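Long-range contact in probable acetyltransferase (Bacillus subtilis, PDB 1NSL), which is a putative N-acetyltransferase of the GNAT family that may acetylate ribosomal proteins: residues 110-115 with 143-148. Sequence-based numbering, arbitrary orientation.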
ATOM      1  N   ILE C 110      24.333 -17.098 -26.095  1.00 31.70           N
ATOM      2  CA  ILE C 110      23.479 -17.183 -24.926  1.00 32.44           C
ATOM      3  C   ILE C 110      22.114 -16.577 -25.256  1.00 32.67           C
ATOM      4  O   ILE C 110      21.063 -17.197 -25.020  1.00 33.32           O
ATOM      5  CB  ILE C 110      24.013 -16.462 -23.711  1.00 32.73           C
ATOM      6  CG1 ILE C 110      25.527 -16.746 -23.470  1.00 35.48           C
ATOM      7  CG2 ILE C 110      23.200 -16.865 -22.522  1.00 31.76           C
ATOM      8  CD1 ILE C 110      25.875 -18.027 -22.703  1.00 35.17           C
ATOM      9  N   ILE C 111      22.098 -15.387 -25.831  1.00 31.97           N
ATOM     10  CA  ILE C 111      20.809 -14.717 -26.025  1.00 31.14           C
ATOM     11  C   ILE C 111      19.834 -15.495 -26.892  1.00 31.56           C
ATOM     12  O   ILE C 111      18.664 -15.756 -26.476  1.00 31.08           O
ATOM     13  CB  ILE C 111      21.031 -13.310 -26.504  1.00 30.45           C
ATOM     14  CG1 ILE C 111      21.876 -12.631 -25.417  1.00 32.09           C
ATOM     15  CG2 ILE C 111      19.728 -12.663 -26.751  1.00 29.26           C
ATOM     16  CD1 ILE C 111      22.419 -11.219 -25.650  1.00 31.82           C
ATOM     17  N   THR C 112      20.305 -15.908 -28.076  1.00 31.13           N
ATOM     18  CA  THR C 112      19.436 -16.646 -28.984  1.00 30.80           C
ATOM     19  C   THR C 112      18.810 -17.813 -28.250  1.00 30.50           C
ATOM     20  O   THR C 112      17.589 -17.847 -28.011  1.00 31.28           O
ATOM     21  CB  THR C 112      20.217 -17.129 -30.150  1.00 31.24           C
ATOM     22  OG1 THR C 112      20.618 -15.997 -30.912  1.00 32.43           O
ATOM     23  CG2 THR C 112      19.315 -17.920 -31.141  1.00 33.33           C
ATOM     24  N   ALA C 113      19.662 -18.727 -27.805  1.00 29.49           N
ATOM     25  CA  ALA C 113      19.209 -19.886 -27.063  1.00 29.18           C
ATOM     26  C   ALA C 113      18.183 -19.543 -25.973  1.00 29.98           C
ATOM     27  O   ALA C 113      17.188 -20.234 -25.861  1.00 31.01           O
ATOM     28  CB  ALA C 113      20.377 -20.579 -26.478  1.00 28.50           C
ATOM     29  N   ALA C 114      18.447 -18.521 -25.162  1.00 29.19           N
ATOM     30  CA  ALA C 114      17.522 -18.112 -24.152  1.00 30.29           C
ATOM     31  C   ALA C 114      16.202 -17.521 -24.711  1.00 30.43           C
ATOM     32  O   ALA C 114      15.144 -17.793 -24.154  1.00 29.20           O
ATOM     33  CB  ALA C 114      18.197 -17.113 -23.175  1.00 30.43           C
ATOM     34  N   CYS C 115      16.266 -16.705 -25.776  1.00 31.16           N
ATOM     35  CA  CYS C 115      15.022 -16.177 -26.401  1.00 31.72           C
ATOM     36  C   CYS C 115      14.125 -17.351 -26.863  1.00 31.25           C
ATOM     37  O   CYS C 115      12.926 -17.312 -26.663  1.00 31.31           O
ATOM     38  CB  CYS C 115      15.293 -15.182 -27.560  1.00 30.61           C
ATOM     39  SG  CYS C 115      16.120 -13.667 -26.970  1.00 34.28           S
ATOM     40  N   ARG C 143      20.351  -6.876 -33.197  1.00 31.64           N
ATOM     41  CA  ARG C 143      19.582  -7.142 -34.388  1.00 31.91           C
ATOM     42  C   ARG C 143      19.711  -8.621 -34.828  1.00 31.98           C
ATOM     43  O   ARG C 143      18.728  -9.276 -35.256  1.00 30.70           O
ATOM     44  CB  ARG C 143      20.159  -6.271 -35.490  1.00 32.42           C
ATOM     45  CG  ARG C 143      19.738  -4.845 -35.432  1.00 31.68           C
ATOM     46  CD  ARG C 143      18.554  -4.587 -36.280  1.00 29.38           C
ATOM     47  NE  ARG C 143      18.922  -3.617 -37.275  1.00 27.66           N
ATOM     48  CZ  ARG C 143      18.423  -3.594 -38.475  1.00 27.54           C
ATOM     49  NH1 ARG C 143      17.526  -4.505 -38.816  1.00 31.85           N
ATOM     50  NH2 ARG C 143      18.787  -2.665 -39.328  1.00 20.84           N
ATOM     51  N   ALA C 144      20.923  -9.149 -34.701  1.00 31.16           N
ATOM     52  CA  ALA C 144      21.139 -10.504 -35.135  1.00 32.17           C
ATOM     53  C   ALA C 144      20.252 -11.463 -34.394  1.00 32.62           C
ATOM     54  O   ALA C 144      19.968 -12.557 -34.871  1.00 33.28           O
ATOM     55  CB  ALA C 144      22.558 -10.925 -34.964  1.00 31.95           C
ATOM     56  N   VAL C 145      19.784 -11.096 -33.233  1.00 32.64           N
ATOM     57  CA  VAL C 145      19.071 -12.145 -32.567  1.00 33.16           C
ATOM     58  C   VAL C 145      17.726 -12.521 -33.194  1.00 33.28           C
ATOM     59  O   VAL C 145      17.476 -13.673 -33.496  1.00 34.22           O
ATOM     60  CB  VAL C 145      19.005 -11.953 -31.069  1.00 33.38           C
ATOM     61  CG1 VAL C 145      17.893 -12.847 -30.464  1.00 28.80           C
ATOM     62  CG2 VAL C 145      20.371 -12.327 -30.523  1.00 33.20           C
ATOM     63  N   PRO C 146      16.897 -11.533 -33.431  1.00 32.22           N
ATOM     64  CA  PRO C 146      15.604 -11.763 -34.068  1.00 31.36           C
ATOM     65  C   PRO C 146      15.760 -12.440 -35.450  1.00 30.01           C
ATOM     66  O   PRO C 146      15.083 -13.399 -35.767  1.00 29.67           O
ATOM     67  CB  PRO C 146      15.080 -10.342 -34.280  1.00 31.38           C
ATOM     68  CG  PRO C 146      15.815  -9.543 -33.316  1.00 32.32           C
ATOM     69  CD  PRO C 146      17.178 -10.121 -33.147  1.00 31.85           C
ATOM     70  N   GLU C 147      16.649 -11.912 -36.259  1.00 28.69           N
ATOM     71  CA  GLU C 147      16.799 -12.370 -37.621  1.00 29.04           C
ATOM     72  C   GLU C 147      17.230 -13.829 -37.718  1.00 28.63           C
ATOM     73  O   GLU C 147      16.889 -14.482 -38.676  1.00 28.32           O
ATOM     74  CB  GLU C 147      17.777 -11.496 -38.402  1.00 28.91           C
ATOM     75  CG  GLU C 147      17.353 -10.044 -38.641  1.00 32.16           C
ATOM     76  CD  GLU C 147      18.499  -9.137 -39.164  1.00 35.73           C
ATOM     77  OE1 GLU C 147      18.420  -8.607 -40.288  1.00 35.78           O
ATOM     78  OE2 GLU C 147      19.503  -8.929 -38.452  1.00 38.26           O
ATOM     79  N   ARG C 148      17.953 -14.308 -36.707  1.00 28.67           N
ATOM     80  CA  ARG C 148      18.472 -15.666 -36.609  1.00 27.90           C
ATOM     81  C   ARG C 148      17.263 -16.514 -36.215  1.00 28.16           C
ATOM     82  O   ARG C 148      17.033 -17.547 -36.797  1.00 29.52           O
ATOM     83  CB  ARG C 148      19.635 -15.743 -35.569  1.00 27.31           C
ATOM     84  CG  ARG C 148      20.498 -16.985 -35.514  1.00 25.16           C
ATOM     85  CD  ARG C 148      20.482 -17.696 -34.180  1.00 27.94           C
ATOM     86  NE  ARG C 148      21.776 -17.960 -33.512  1.00 27.16           N
ATOM     87  CZ  ARG C 148      22.324 -19.160 -33.360  1.00 25.12           C
ATOM     88  NH1 ARG C 148      21.763 -20.229 -33.870  1.00 26.62           N
ATOM     89  NH2 ARG C 148      23.457 -19.304 -32.725  1.00 25.57           N
TER
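Val145 and Thr112 meet where two helices of the GNAT acetyltransferase fold pack against each other at an angle: helix 110-124, which follows strand 94-101, and helix 140-149, which follows strand 130-136. The axes of the short segments 110-115 and 143-148 approach to 9.7 Å, their N-to-C directions 45° apart, and the CA atoms of Thr112 and Val145 come within 5.8 Å. Val145 divides its two methyls among three residues of the facing helix. CG1 is anti to the backbone N (chi1 163°) and lies 4.0 Å from Cys115 SG. The other methyl, CG2, rests on Ile111 CG2 at 3.8 Å and on Thr112 OG1 at 3.7 Å, with the Ile111 and Val145 side chains crossing at roughly a right angle. Tyr99 of strand 94-101 touches Ile111, Cys115 and Val145 alike, so this apolar cluster joins both helices to the central sheet. One helical turn beyond Val145, the exposed Arg148 brings its aliphatic portion back across Thr112. Its CG is anti to the backbone N (chi1 -168°), and bends at chi2 and chi3 carry CD and NE over the threonine side chain. The two side chains cross nearly perpendicularly, the Thr112 methyl covering one face of the guanidinium. Thr112 serves two neighbours: its hydroxyl oxygen borders the valine methyl and also lies near Arg148 NE, while its methyl faces the arginine. A glycine in place of Thr112 would probably open a gap beside Val145 CG2 and leave the Arg148 side chain free to swing toward solvent. The Thr112 methyl CG2 comes to 3.4 Å from Arg148 NE, with OG1 beside the same nitrogen at 3.5 Å.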